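Local coordinates for protein adenylyltransferase and sulfurtransferase uba4 (Chaetomium thermophilum, PDB 6YUB) that is the adenylating ThiF-type part of an enzyme that probably activates a ubiquitin-like sulfur carrier and transfers sulfur to it, for tRNA thiolation and molybdenum cofactor synthesis, at residues Met33-Leu38 / Pro124-Leu129; Asp67-Ser72 / Met87-Ser92; Phe111-Gln116 / Pro135-Leu140; Ala182-Cys187 / Phe280-Asn285; Gln248-Ile253 / Phe267-Met272. All coordinates share one frame; numbering follows the deposited sequence.

Contact 1: Met33-Leu38 / Pro124-Leu129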
# COMPACT_ATOMS: atom_id res chain seq x y z
N MET B 33 6.62 17.82 -18.33
CA MET B 33 5.82 18.41 -19.41
C MET B 33 6.36 18.07 -20.79
O MET B 33 5.59 18.10 -21.76
CB MET B 33 5.76 19.93 -19.24
CG MET B 33 5.09 20.37 -17.95
SD MET B 33 5.38 22.11 -17.57
CE MET B 33 4.79 22.89 -19.07
N ASN B 34 7.64 17.76 -20.91
CA ASN B 34 8.22 17.33 -22.17
C ASN B 34 8.22 15.82 -22.34
O ASN B 34 8.74 15.32 -23.34
CB ASN B 34 9.66 17.86 -22.29
CG ASN B 34 9.70 19.36 -22.52
OD1 ASN B 34 8.90 19.91 -23.28
ND2 ASN B 34 10.64 20.04 -21.87
N ALA B 35 7.63 15.09 -21.40
CA ALA B 35 7.67 13.63 -21.41
C ALA B 35 6.43 13.06 -22.09
O ALA B 35 5.39 13.71 -22.21
CB ALA B 35 7.78 13.08 -19.99
N LYS B 36 6.56 11.82 -22.55
CA LYS B 36 5.47 11.07 -23.16
C LYS B 36 5.38 9.72 -22.46
O LYS B 36 6.29 8.90 -22.57
CB LYS B 36 5.68 10.88 -24.66
CG LYS B 36 6.02 12.15 -25.42
CD LYS B 36 6.09 11.86 -26.91
CE LYS B 36 7.25 12.61 -27.57
NZ LYS B 36 7.34 12.32 -29.03
N VAL B 37 4.28 9.49 -21.74
CA VAL B 37 4.10 8.28 -20.94
C VAL B 37 2.91 7.51 -21.49
O VAL B 37 1.83 8.08 -21.68
CB VAL B 37 3.91 8.60 -19.45
CG1 VAL B 37 3.66 7.34 -18.65
CG2 VAL B 37 5.12 9.35 -18.91
N LEU B 38 3.11 6.21 -21.73
CA LEU B 38 2.07 5.33 -22.24
C LEU B 38 1.51 4.49 -21.10
O LEU B 38 2.27 3.90 -20.32
CB LEU B 38 2.63 4.42 -23.34
CG LEU B 38 1.65 3.45 -23.99
CD1 LEU B 38 0.58 4.22 -24.76
CD2 LEU B 38 2.37 2.47 -24.91
N PRO B 124 6.47 5.30 -29.96
CA PRO B 124 6.59 6.76 -29.79
C PRO B 124 6.77 7.25 -28.36
O PRO B 124 6.90 8.47 -28.17
CB PRO B 124 5.25 7.29 -30.37
CG PRO B 124 4.67 6.15 -31.15
CD PRO B 124 5.14 4.91 -30.46
N TRP B 125 6.80 6.38 -27.36
CA TRP B 125 6.69 6.80 -25.97
C TRP B 125 7.99 6.62 -25.20
O TRP B 125 8.81 5.76 -25.52
CB TRP B 125 5.54 6.03 -25.29
CG TRP B 125 4.25 6.20 -26.03
CD1 TRP B 125 3.75 5.37 -26.99
CD2 TRP B 125 3.31 7.27 -25.89
NE1 TRP B 125 2.56 5.86 -27.46
CE2 TRP B 125 2.26 7.02 -26.80
CE3 TRP B 125 3.25 8.41 -25.08
CZ2 TRP B 125 1.16 7.87 -26.92
CZ3 TRP B 125 2.16 9.26 -25.21
CH2 TRP B 125 1.13 8.98 -26.13
N ASP B 126 8.17 7.46 -24.19
CA ASP B 126 9.40 7.49 -23.42
C ASP B 126 9.41 6.46 -22.29
O ASP B 126 10.41 5.76 -22.11
CB ASP B 126 9.63 8.89 -22.83
CG ASP B 126 9.69 9.97 -23.90
OD1 ASP B 126 10.21 9.68 -25.00
OD2 ASP B 126 9.22 11.09 -23.64
N VAL B 127 8.32 6.38 -21.54
CA VAL B 127 8.20 5.44 -20.43
C VAL B 127 6.92 4.64 -20.62
O VAL B 127 5.87 5.20 -20.95
CB VAL B 127 8.20 6.16 -19.07
CG1 VAL B 127 7.95 5.16 -17.94
CG2 VAL B 127 9.50 6.90 -18.86
N ILE B 128 7.01 3.33 -20.40
CA ILE B 128 5.89 2.43 -20.61
C ILE B 128 5.41 1.93 -19.25
O ILE B 128 6.21 1.50 -18.43
CB ILE B 128 6.27 1.24 -21.51
CG1 ILE B 128 7.01 1.71 -22.76
CG2 ILE B 128 5.03 0.45 -21.88
CD1 ILE B 128 6.27 2.73 -23.58
N LEU B 129 4.10 2.00 -19.03
CA LEU B 129 3.47 1.43 -17.84
C LEU B 129 2.54 0.31 -18.29
O LEU B 129 1.62 0.54 -19.09
CB LEU B 129 2.71 2.48 -17.05
CG LEU B 129 3.53 3.35 -16.08
CD1 LEU B 129 4.59 4.13 -16.83
CD2 LEU B 129 2.62 4.30 -15.30
O HOH W 1 9.79 13.25 -25.35
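D126 OD2 is gripped twice: K36 N donates to it at 3.0 Å, from 37° above the carboxylate plane, and a water that also donates to N34 O is its second donor. The K36 carbonyl in turn accepts: K36 O takes D126 N at 2.9 Å and, weakly, V127 N. Beyond this fork a regular parallel ladder sets in. L38 N reaches V127 O at 3.0 Å in a nearly straight bond (173°), and L129 N closes on L38 O. The indole of W125 lies across L38 at about a right angle: L38 CB sits over the five-membered ring, 3.9 Å from its centroid, in a CH-pi contact, while L38 CD1 covers the same face nearer the rim. W125 NE1 donates to the hydroxyl of Y109. An alanine in place of W125 would probably leave L38 without its flat cover and that hydroxyl without its indole mate. On the other side of the sheet V37 CG1 meets L129 CD1 at 3.8 Å, beneath helix 208-228. Neighbouring parallel strands 36-40 and 127-130, far apart in sequence, form the centre of the Rossmann-like sheet of the ThiF family.

Contact 2: Asp67-Ser72 / Met87-Ser92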
# COMPACT_ATOMS: atom_id res chain seq x y z
N ASP B 67 -11.79 -2.20 -24.21
CA ASP B 67 -12.95 -2.67 -23.47
C ASP B 67 -13.82 -1.48 -23.03
O ASP B 67 -13.45 -0.32 -23.18
CB ASP B 67 -12.52 -3.49 -22.26
CG ASP B 67 -11.94 -4.84 -22.65
OD1 ASP B 67 -12.42 -5.44 -23.63
OD2 ASP B 67 -10.99 -5.30 -21.98
N SER B 68 -14.98 -1.81 -22.46
CA SER B 68 -15.97 -0.83 -22.06
C SER B 68 -16.13 -0.78 -20.55
O SER B 68 -15.75 -1.71 -19.83
CB SER B 68 -17.33 -1.14 -22.71
OG SER B 68 -17.37 -0.73 -24.06
N VAL B 69 -16.71 0.32 -20.07
CA VAL B 69 -16.96 0.49 -18.64
C VAL B 69 -18.12 -0.39 -18.22
O VAL B 69 -19.16 -0.46 -18.91
CB VAL B 69 -17.24 1.97 -18.33
CG1 VAL B 69 -17.67 2.15 -16.87
CG2 VAL B 69 -16.01 2.82 -18.63
N GLU B 70 -17.97 -1.06 -17.08
CA GLU B 70 -18.99 -1.93 -16.53
C GLU B 70 -19.26 -1.56 -15.08
O GLU B 70 -18.37 -1.08 -14.37
CB GLU B 70 -18.59 -3.41 -16.62
CG GLU B 70 -18.49 -3.95 -18.03
CD GLU B 70 -18.03 -5.40 -18.08
OE1 GLU B 70 -16.98 -5.71 -17.49
OE2 GLU B 70 -18.72 -6.22 -18.72
N THR B 71 -20.50 -1.79 -14.65
CA THR B 71 -20.91 -1.42 -13.30
C THR B 71 -20.14 -2.20 -12.25
O THR B 71 -19.78 -1.65 -11.20
CB THR B 71 -22.41 -1.64 -13.13
OG1 THR B 71 -23.12 -0.94 -14.15
CG2 THR B 71 -22.88 -1.16 -11.76
N SER B 72 -19.87 -3.48 -12.51
CA SER B 72 -19.24 -4.35 -11.53
C SER B 72 -17.76 -4.07 -11.33
O SER B 72 -17.16 -4.71 -10.46
CB SER B 72 -19.44 -5.81 -11.95
OG SER B 72 -18.92 -6.04 -13.25
N MET B 87 -19.52 3.04 -22.22
CA MET B 87 -18.54 3.80 -22.97
C MET B 87 -17.18 3.12 -22.89
O MET B 87 -16.87 2.39 -21.94
CB MET B 87 -18.45 5.22 -22.43
CG MET B 87 -17.46 6.13 -23.15
SD MET B 87 -17.17 7.67 -22.25
CE MET B 87 -18.81 8.39 -22.25
N LEU B 88 -16.36 3.35 -23.92
CA LEU B 88 -14.98 2.87 -23.90
C LEU B 88 -14.27 3.37 -22.65
O LEU B 88 -14.40 4.54 -22.26
CB LEU B 88 -14.25 3.35 -25.15
CG LEU B 88 -14.68 2.76 -26.49
CD1 LEU B 88 -13.90 3.39 -27.63
CD2 LEU B 88 -14.50 1.25 -26.49
N LYS B 89 -13.52 2.47 -22.01
CA LYS B 89 -12.76 2.85 -20.82
C LYS B 89 -11.82 4.00 -21.11
O LYS B 89 -11.73 4.95 -20.32
CB LYS B 89 -11.98 1.64 -20.29
CG LYS B 89 -12.86 0.55 -19.69
CD LYS B 89 -12.08 -0.30 -18.69
CE LYS B 89 -11.38 -1.46 -19.35
NZ LYS B 89 -10.30 -2.02 -18.48
N VAL B 90 -11.12 3.96 -22.25
CA VAL B 90 -10.16 5.00 -22.58
C VAL B 90 -10.83 6.37 -22.63
O VAL B 90 -10.28 7.37 -22.16
CB VAL B 90 -9.44 4.66 -23.90
CG1 VAL B 90 -10.44 4.57 -25.05
CG2 VAL B 90 -8.37 5.69 -24.20
N ASP B 91 -12.04 6.43 -23.21
CA ASP B 91 -12.74 7.71 -23.32
C ASP B 91 -13.29 8.15 -21.97
O ASP B 91 -13.25 9.34 -21.63
CB ASP B 91 -13.87 7.60 -24.35
CG ASP B 91 -13.36 7.55 -25.77
OD1 ASP B 91 -12.42 8.31 -26.11
OD2 ASP B 91 -13.89 6.74 -26.57
N SER B 92 -13.82 7.21 -21.18
CA SER B 92 -14.34 7.55 -19.86
C SER B 92 -13.22 8.02 -18.93
O SER B 92 -13.41 8.94 -18.13
CB SER B 92 -15.06 6.35 -19.26
OG SER B 92 -15.45 6.60 -17.92
O HOH W 2 -11.46 1.39 -24.07
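The flat peptide group joining S68 to V69 is covered on one face by K89 CG, which stands almost directly over S68 C at 3.6 Å; its V69 N donates to M87 O, 2.8 Å away. A second bond runs the other way, K89 N to D67 O at 3.0 Å and nearly straight (175°), and the two together make a single backbone bridge between S68 and L88. D67 O also accepts a hydrogen bond from a water, which in turn accepts one from V90 N. The lysine chain bends at chi3 (-88°), which carries CE to within 3.7 Å of D67 CB; its NZ forms a salt bridge with D65. K89, D65 and S72 are all predicted to bind ATP. One helical turn on from L88, V69 CG2 rests on S92 CB at 3.7 Å, while S92 OG bonds to R84 and H80. The bridge thus fastens the loop leaving strand 60-64 to the first turn of helix 89-100, with L88 at the N-cap.

Contact 3: Phe111-Gln116 / Pro135-Leu140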
# COMPACT_ATOMS: atom_id res chain seq x y z
N PHE B 111 -8.48 0.30 -28.87
CA PHE B 111 -8.43 -1.09 -29.31
C PHE B 111 -7.38 -1.84 -28.49
O PHE B 111 -6.49 -1.24 -27.89
CB PHE B 111 -8.13 -1.20 -30.81
CG PHE B 111 -7.01 -0.32 -31.27
CD1 PHE B 111 -5.69 -0.75 -31.21
CD2 PHE B 111 -7.26 0.95 -31.76
CE1 PHE B 111 -4.66 0.06 -31.64
CE2 PHE B 111 -6.24 1.77 -32.19
CZ PHE B 111 -4.93 1.32 -32.13
N ASP B 112 -7.51 -3.16 -28.50
CA ASP B 112 -6.61 -4.01 -27.72
C ASP B 112 -5.19 -3.95 -28.26
O ASP B 112 -4.96 -3.90 -29.47
CB ASP B 112 -7.10 -5.46 -27.76
CG ASP B 112 -8.46 -5.64 -27.11
OD1 ASP B 112 -8.94 -4.70 -26.45
OD2 ASP B 112 -9.05 -6.73 -27.28
N LEU B 113 -4.23 -3.95 -27.34
CA LEU B 113 -2.84 -4.19 -27.71
C LEU B 113 -2.64 -5.67 -28.01
O LEU B 113 -3.15 -6.54 -27.30
CB LEU B 113 -1.91 -3.74 -26.58
CG LEU B 113 -0.41 -3.83 -26.87
CD1 LEU B 113 0.29 -2.52 -26.54
CD2 LEU B 113 0.22 -4.98 -26.08
N THR B 114 -1.92 -5.95 -29.09
CA THR B 114 -1.71 -7.33 -29.52
C THR B 114 -0.29 -7.52 -30.03
O THR B 114 0.42 -6.53 -30.27
CB THR B 114 -2.70 -7.72 -30.62
OG1 THR B 114 -2.36 -7.04 -31.83
CG2 THR B 114 -4.13 -7.36 -30.22
N PRO B 115 0.16 -8.76 -30.23
CA PRO B 115 1.49 -8.95 -30.83
C PRO B 115 1.64 -8.31 -32.20
O PRO B 115 2.76 -7.99 -32.60
CB PRO B 115 1.63 -10.48 -30.91
CG PRO B 115 0.70 -11.00 -29.83
CD PRO B 115 -0.46 -10.03 -29.82
N GLN B 116 0.53 -8.09 -32.92
CA GLN B 116 0.59 -7.51 -34.25
C GLN B 116 0.69 -5.98 -34.24
O GLN B 116 1.07 -5.40 -35.26
CB GLN B 116 -0.65 -7.91 -35.06
CG GLN B 116 -0.63 -9.34 -35.58
CD GLN B 116 -0.76 -10.37 -34.48
OE1 GLN B 116 -1.61 -10.25 -33.60
NE2 GLN B 116 0.09 -11.39 -34.52
N PRO B 135 -1.18 -11.77 -17.54
CA PRO B 135 0.19 -12.34 -17.56
C PRO B 135 0.78 -12.49 -18.95
O PRO B 135 1.96 -12.17 -19.15
CB PRO B 135 0.02 -13.70 -16.86
CG PRO B 135 -1.45 -13.95 -16.77
CD PRO B 135 -2.12 -12.61 -16.78
N ALA B 136 -0.00 -12.96 -19.92
CA ALA B 136 0.53 -13.12 -21.28
C ALA B 136 0.96 -11.78 -21.86
O ALA B 136 2.05 -11.66 -22.42
CB ALA B 136 -0.53 -13.78 -22.17
N THR B 137 0.11 -10.76 -21.73
CA THR B 137 0.45 -9.44 -22.26
C THR B 137 1.69 -8.88 -21.58
O THR B 137 2.48 -8.17 -22.21
CB THR B 137 -0.73 -8.49 -22.09
OG1 THR B 137 -1.96 -9.18 -22.38
CG2 THR B 137 -0.60 -7.31 -23.03
N ARG B 138 1.88 -9.18 -20.29
CA ARG B 138 3.06 -8.71 -19.58
C ARG B 138 4.34 -9.15 -20.29
O ARG B 138 5.27 -8.36 -20.46
CB ARG B 138 3.05 -9.22 -18.14
CG ARG B 138 2.32 -8.30 -17.18
CD ARG B 138 2.84 -8.43 -15.75
NE ARG B 138 2.38 -9.66 -15.10
CZ ARG B 138 1.12 -9.87 -14.71
NH1 ARG B 138 0.20 -8.94 -14.92
NH2 ARG B 138 0.79 -11.01 -14.11
N TYR B 139 4.40 -10.42 -20.71
CA TYR B 139 5.58 -10.91 -21.41
C TYR B 139 5.73 -10.22 -22.76
O TYR B 139 6.85 -9.90 -23.18
CB TYR B 139 5.50 -12.43 -21.58
CG TYR B 139 5.83 -13.19 -20.31
CD1 TYR B 139 7.14 -13.47 -19.96
CD2 TYR B 139 4.82 -13.63 -19.46
CE1 TYR B 139 7.45 -14.16 -18.80
CE2 TYR B 139 5.12 -14.32 -18.30
CZ TYR B 139 6.43 -14.59 -17.97
OH TYR B 139 6.73 -15.28 -16.82
N LEU B 140 4.62 -9.97 -23.45
CA LEU B 140 4.68 -9.28 -24.73
C LEU B 140 5.24 -7.87 -24.56
O LEU B 140 6.11 -7.44 -25.33
CB LEU B 140 3.29 -9.23 -25.37
CG LEU B 140 3.15 -8.34 -26.60
CD1 LEU B 140 4.13 -8.79 -27.69
CD2 LEU B 140 1.72 -8.35 -27.13
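Apolar contact carries the join, and L140 CD2 is its focus. This methyl lies over the face of the T114-P115 peptide, 3.5 Å from P115 N and 3.6 Å from T114 C, with the proline CD beside it at 3.8 Å. The leucine CG stands anti to the backbone N (chi1 171°) and carries CD2 at its end, toward the loop; the side chain meets the proline ring at about a right angle. L113 CD2, two residues before the proline, touches L140 CD2 at 3.8 Å and T137 CG2 at 3.9 Å, so that it straddles one turn of the helix. L113 crosses both partners obliquely, and it also packs on I121 of helix 118-122.

Hydrogen bonds take no part across the interface; they shape each side separately. In the loop, N117 OD1 accepts from T114 N, and T114 OG1 accepts weakly from Q116 N. On the helix, L140 N bonds to A136 O, and N134, a predicted ATP ligand, accepts weakly through OD1 from A136 N and T137 N.

Helix 290-294 adds a third layer, I293 touching both P115 and L140. Loop 111-116 follows strand 105-109 and helix 135-148 follows strand 127-130, so they meet at the C-terminal edge of the parallel strands, the edge on which Rossmann-like folds usually place their nucleotide site.

Contact 4: Ala182-Cys187 / Phe280-Asn285. With ZN (zinc ion), chain E.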
# COMPACT_ATOMS: atom_id res chain seq x y z
N ALA B 182 20.00 -3.75 -16.47
CA ALA B 182 18.76 -4.03 -15.77
C ALA B 182 18.07 -5.26 -16.37
O ALA B 182 18.23 -5.55 -17.56
CB ALA B 182 17.83 -2.83 -15.82
N PRO B 183 17.29 -5.98 -15.58
CA PRO B 183 16.61 -7.17 -16.10
C PRO B 183 15.37 -6.81 -16.90
O PRO B 183 14.84 -5.70 -16.83
CB PRO B 183 16.24 -7.94 -14.83
CG PRO B 183 16.01 -6.86 -13.82
CD PRO B 183 17.00 -5.75 -14.15
N CYS B 184 14.91 -7.79 -17.67
CA CYS B 184 13.59 -7.75 -18.28
C CYS B 184 12.65 -8.64 -17.46
O CYS B 184 13.05 -9.27 -16.48
CB CYS B 184 13.65 -8.18 -19.74
SG CYS B 184 13.32 -9.92 -20.00
N TYR B 185 11.38 -8.69 -17.87
CA TYR B 185 10.40 -9.46 -17.11
C TYR B 185 10.72 -10.96 -17.14
O TYR B 185 10.43 -11.67 -16.16
CB TYR B 185 8.99 -9.20 -17.64
CG TYR B 185 7.89 -9.71 -16.73
CD1 TYR B 185 7.48 -8.99 -15.61
CD2 TYR B 185 7.24 -10.91 -17.00
CE1 TYR B 185 6.47 -9.46 -14.78
CE2 TYR B 185 6.23 -11.39 -16.18
CZ TYR B 185 5.85 -10.66 -15.07
OH TYR B 185 4.85 -11.13 -14.25
N ARG B 186 11.30 -11.45 -18.23
CA ARG B 186 11.69 -12.86 -18.28
C ARG B 186 12.87 -13.14 -17.36
O ARG B 186 12.94 -14.19 -16.72
CB ARG B 186 12.02 -13.27 -19.71
CG ARG B 186 10.81 -13.41 -20.62
CD ARG B 186 11.24 -13.72 -22.04
NE ARG B 186 10.14 -13.61 -22.99
CZ ARG B 186 9.30 -14.60 -23.29
NH1 ARG B 186 9.43 -15.79 -22.73
NH2 ARG B 186 8.33 -14.38 -24.17
N CYS B 187 13.82 -12.20 -17.28
CA CYS B 187 14.94 -12.35 -16.36
C CYS B 187 14.47 -12.65 -14.94
O CYS B 187 15.15 -13.36 -14.19
CB CYS B 187 15.81 -11.09 -16.35
SG CYS B 187 16.75 -10.77 -17.85
N PHE B 280 15.91 -15.57 -22.62
CA PHE B 280 15.32 -15.79 -23.93
C PHE B 280 15.20 -14.49 -24.72
O PHE B 280 15.38 -14.48 -25.94
CB PHE B 280 13.94 -16.45 -23.77
CG PHE B 280 13.14 -16.51 -25.05
CD1 PHE B 280 13.36 -17.52 -25.96
CD2 PHE B 280 12.16 -15.57 -25.31
CE1 PHE B 280 12.63 -17.59 -27.13
CE2 PHE B 280 11.42 -15.64 -26.49
CZ PHE B 280 11.66 -16.64 -27.39
N ALA B 281 14.90 -13.38 -24.03
CA ALA B 281 14.58 -12.12 -24.70
C ALA B 281 15.75 -11.15 -24.76
O ALA B 281 16.06 -10.63 -25.84
CB ALA B 281 13.39 -11.45 -23.99
N CYS B 282 16.40 -10.87 -23.63
CA CYS B 282 17.46 -9.87 -23.57
C CYS B 282 18.85 -10.47 -23.42
O CYS B 282 19.83 -9.72 -23.40
CB CYS B 282 17.19 -8.89 -22.42
SG CYS B 282 17.09 -9.63 -20.76
N GLY B 283 18.97 -11.79 -23.34
CA GLY B 283 20.24 -12.43 -23.10
C GLY B 283 21.11 -12.54 -24.33
O GLY B 283 20.77 -12.08 -25.43
N GLU B 284 22.27 -13.16 -24.14
CA GLU B 284 23.20 -13.40 -25.24
C GLU B 284 22.58 -14.34 -26.26
O GLU B 284 21.85 -15.27 -25.90
CB GLU B 284 24.50 -13.98 -24.69
CG GLU B 284 25.69 -13.89 -25.64
CD GLU B 284 26.99 -14.28 -24.97
OE1 GLU B 284 27.02 -15.32 -24.27
OE2 GLU B 284 27.99 -13.54 -25.13
N ASN B 285 22.87 -14.09 -27.53
CA ASN B 285 22.41 -14.95 -28.63
C ASN B 285 20.89 -15.02 -28.70
O ASN B 285 20.33 -16.00 -29.21
CB ASN B 285 22.99 -16.36 -28.50
CG ASN B 285 24.50 -16.37 -28.49
OD1 ASN B 285 25.14 -15.62 -29.22
ND2 ASN B 285 25.09 -17.22 -27.65
ZN ZN E . 15.46 -10.74 -19.78
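R186 lies against F280 and A281 beside a four-cysteine zinc site, built from two CxxC pairs brought together from distant parts of the chain. From CB the arginine sets out with CG anti to its carbonyl carbon (chi1 -74°), and CG packs on the ring of Y139. It then runs extended. CD comes to 3.7 Å from A281 CB, and NE passes on to F280 CD2 at 3.6 Å. At CZ the guanidinium has the same ring atom over one face, offset toward the rim, with the two planes 54° apart; the side chains lie alongside each other, pointing the same way. NH2 ends in a salt bridge with D143 of helix 135-148, a second partner for the guanidinium beside the phenylalanine.

Next to this packing the metal ties the segments directly. C184 SG and C187 SG each bind zinc at 2.3 Å, and C279 supplies the fourth ligand. Within 182-187, C184 stands at the N-cap of the short helix 185-188 and, in the conformer described here, forms a capping box with C187: the amide of each residue donates to the sulfur of the other. Such bonds are likely to ease the negative charge of the thiolates. From the opposite segment C282 SG, placed in the conformer described between the backbone N and the carbonyl carbon (chi1 59°), reaches the zinc ion at 2.2 Å.

Contact 5: Gln248-Ile253 / Phe267-Met272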
# COMPACT_ATOMS: atom_id res chain seq x y z
N GLN B 248 19.67 -3.63 -10.41
CA GLN B 248 19.10 -4.72 -9.62
C GLN B 248 17.86 -4.16 -8.93
O GLN B 248 17.93 -3.68 -7.80
CB GLN B 248 20.10 -5.27 -8.60
CG GLN B 248 21.21 -6.09 -9.23
CD GLN B 248 22.07 -6.79 -8.20
OE1 GLN B 248 21.61 -7.68 -7.48
NE2 GLN B 248 23.33 -6.40 -8.12
N PRO B 249 16.70 -4.20 -9.59
CA PRO B 249 15.51 -3.55 -9.04
C PRO B 249 14.85 -4.38 -7.95
O PRO B 249 15.15 -5.56 -7.76
CB PRO B 249 14.59 -3.41 -10.27
CG PRO B 249 14.95 -4.60 -11.12
CD PRO B 249 16.44 -4.85 -10.90
N THR B 250 13.94 -3.74 -7.24
CA THR B 250 13.17 -4.37 -6.18
C THR B 250 11.83 -4.84 -6.72
O THR B 250 11.17 -4.12 -7.48
CB THR B 250 12.95 -3.40 -5.02
OG1 THR B 250 14.21 -3.05 -4.43
CG2 THR B 250 12.05 -4.01 -3.96
N LEU B 251 11.43 -6.04 -6.33
CA LEU B 251 10.08 -6.54 -6.59
C LEU B 251 9.23 -6.23 -5.37
O LEU B 251 9.39 -6.87 -4.32
CB LEU B 251 10.09 -8.03 -6.89
CG LEU B 251 8.71 -8.67 -7.00
CD1 LEU B 251 7.89 -8.03 -8.13
CD2 LEU B 251 8.82 -10.18 -7.22
N LEU B 252 8.33 -5.26 -5.49
CA LEU B 252 7.44 -4.89 -4.40
C LEU B 252 6.22 -5.81 -4.41
O LEU B 252 5.57 -5.97 -5.45
CB LEU B 252 7.01 -3.43 -4.52
CG LEU B 252 6.20 -2.89 -3.34
CD1 LEU B 252 7.07 -2.79 -2.10
CD2 LEU B 252 5.59 -1.54 -3.68
N ILE B 253 5.92 -6.40 -3.26
CA ILE B 253 4.77 -7.28 -3.10
C ILE B 253 3.97 -6.79 -1.91
O ILE B 253 4.47 -6.78 -0.78
CB ILE B 253 5.18 -8.75 -2.91
CG1 ILE B 253 6.03 -9.22 -4.10
CG2 ILE B 253 3.95 -9.63 -2.74
CD1 ILE B 253 6.46 -10.66 -4.02
N PHE B 267 4.15 -5.54 3.21
CA PHE B 267 4.98 -5.12 2.09
C PHE B 267 6.29 -5.91 2.12
O PHE B 267 7.02 -5.86 3.12
CB PHE B 267 5.27 -3.62 2.15
CG PHE B 267 4.10 -2.76 1.79
CD1 PHE B 267 3.87 -2.41 0.47
CD2 PHE B 267 3.24 -2.29 2.76
CE1 PHE B 267 2.79 -1.61 0.13
CE2 PHE B 267 2.16 -1.49 2.43
CZ PHE B 267 1.94 -1.15 1.11
N ARG B 268 6.59 -6.63 1.04
CA ARG B 268 7.86 -7.32 0.89
C ARG B 268 8.61 -6.71 -0.29
O ARG B 268 8.05 -6.56 -1.38
CB ARG B 268 7.65 -8.82 0.65
CG ARG B 268 7.10 -9.59 1.84
CD ARG B 268 8.01 -9.50 3.06
NE ARG B 268 9.38 -9.90 2.77
CZ ARG B 268 9.80 -11.16 2.69
NH1 ARG B 268 8.95 -12.16 2.84
NH2 ARG B 268 11.08 -11.41 2.44
N ALA B 269 9.86 -6.34 -0.05
CA ALA B 269 10.75 -5.79 -1.08
C ALA B 269 11.82 -6.84 -1.37
O ALA B 269 12.77 -7.00 -0.60
CB ALA B 269 11.36 -4.48 -0.61
N LEU B 270 11.66 -7.56 -2.48
CA LEU B 270 12.59 -8.60 -2.88
C LEU B 270 13.54 -8.03 -3.92
O LEU B 270 13.10 -7.55 -4.97
CB LEU B 270 11.83 -9.81 -3.44
CG LEU B 270 10.76 -10.39 -2.52
CD1 LEU B 270 10.01 -11.51 -3.21
CD2 LEU B 270 11.38 -10.88 -1.21
N LYS B 271 14.84 -8.07 -3.64
CA LYS B 271 15.81 -7.58 -4.60
C LYS B 271 15.96 -8.58 -5.74
O LYS B 271 16.13 -9.78 -5.51
CB LYS B 271 17.16 -7.33 -3.93
CG LYS B 271 18.17 -6.65 -4.85
CD LYS B 271 19.43 -6.23 -4.12
CE LYS B 271 20.24 -5.24 -4.94
NZ LYS B 271 21.33 -4.60 -4.15
N MET B 272 15.90 -8.08 -6.97
CA MET B 272 16.03 -8.90 -8.16
C MET B 272 17.46 -8.85 -8.68
O MET B 272 18.22 -7.92 -8.40
CB MET B 272 15.07 -8.43 -9.25
CG MET B 272 13.60 -8.62 -8.92
SD MET B 272 13.08 -10.34 -8.91
CE MET B 272 12.88 -10.62 -7.15
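M272 folds back over L251, the two side chains crossing obliquely. Its CG is anti to the carbonyl carbon (chi1 -66°), and further bends at chi2 and chi3 bring CE to 3.8 Å from L251 CB. P249 meets the same methionine at about a right angle, ring CD against CB. An alanine at M272 would probably open a gap beside L251 CB and CD2, where the methionine CE now packs. On the face that carries L251, I253 and L270 cross obliquely, joined methyl to methyl through their CD1 atoms at 3.7 Å.

These pairs belong to, or directly flank, an antiparallel beta hairpin, strands 250-255 and 267-271, whose second strand is the last of the sheet within this chain. L251 and L270 form a hydrogen-bonded pair, L251 N reaching L270 O at 2.6 Å and L270 N answering to L251 O at 3.0 Å; I253 and R268 repeat the pattern. M272 N extends the ladder past the strand end to P249 O at 2.7 Å.

On the other face T250 CG2 presses on A269 CB at 3.5 Å, tighter than usual for two carbons. L252 CD1 touches the edge of the F267 ring, near its plane, at 4.1 Å. F267 stacks on Y254 and on an aromatic side chain of the other chain in the assembly, while R268 swings its guanidinium away from I253 into a salt bridge with an acidic side chain of that chain.

Contact 1 lies in the middle of the sheet and contact 5 at one end of it, their centres 24 Å apart. Between strand core and zinc, contact 3 is the stepping stone: its nearest atoms are about 6 Å from contact 1 and about 4 Å from contact 2, and it touches contact 4, where R138 NE lies 3.0 Å from Y185 OH in a probable hydrogen bond. Contact 4 in turn meets contact 5 as P183 CD packs on P249 CD at 3.4 Å. Contacts 2 and 4, centres 35 Å apart, stand on opposite sides of the chain's centre, so the predicted ATP residues around K89 and the zinc ion occupy separate regions.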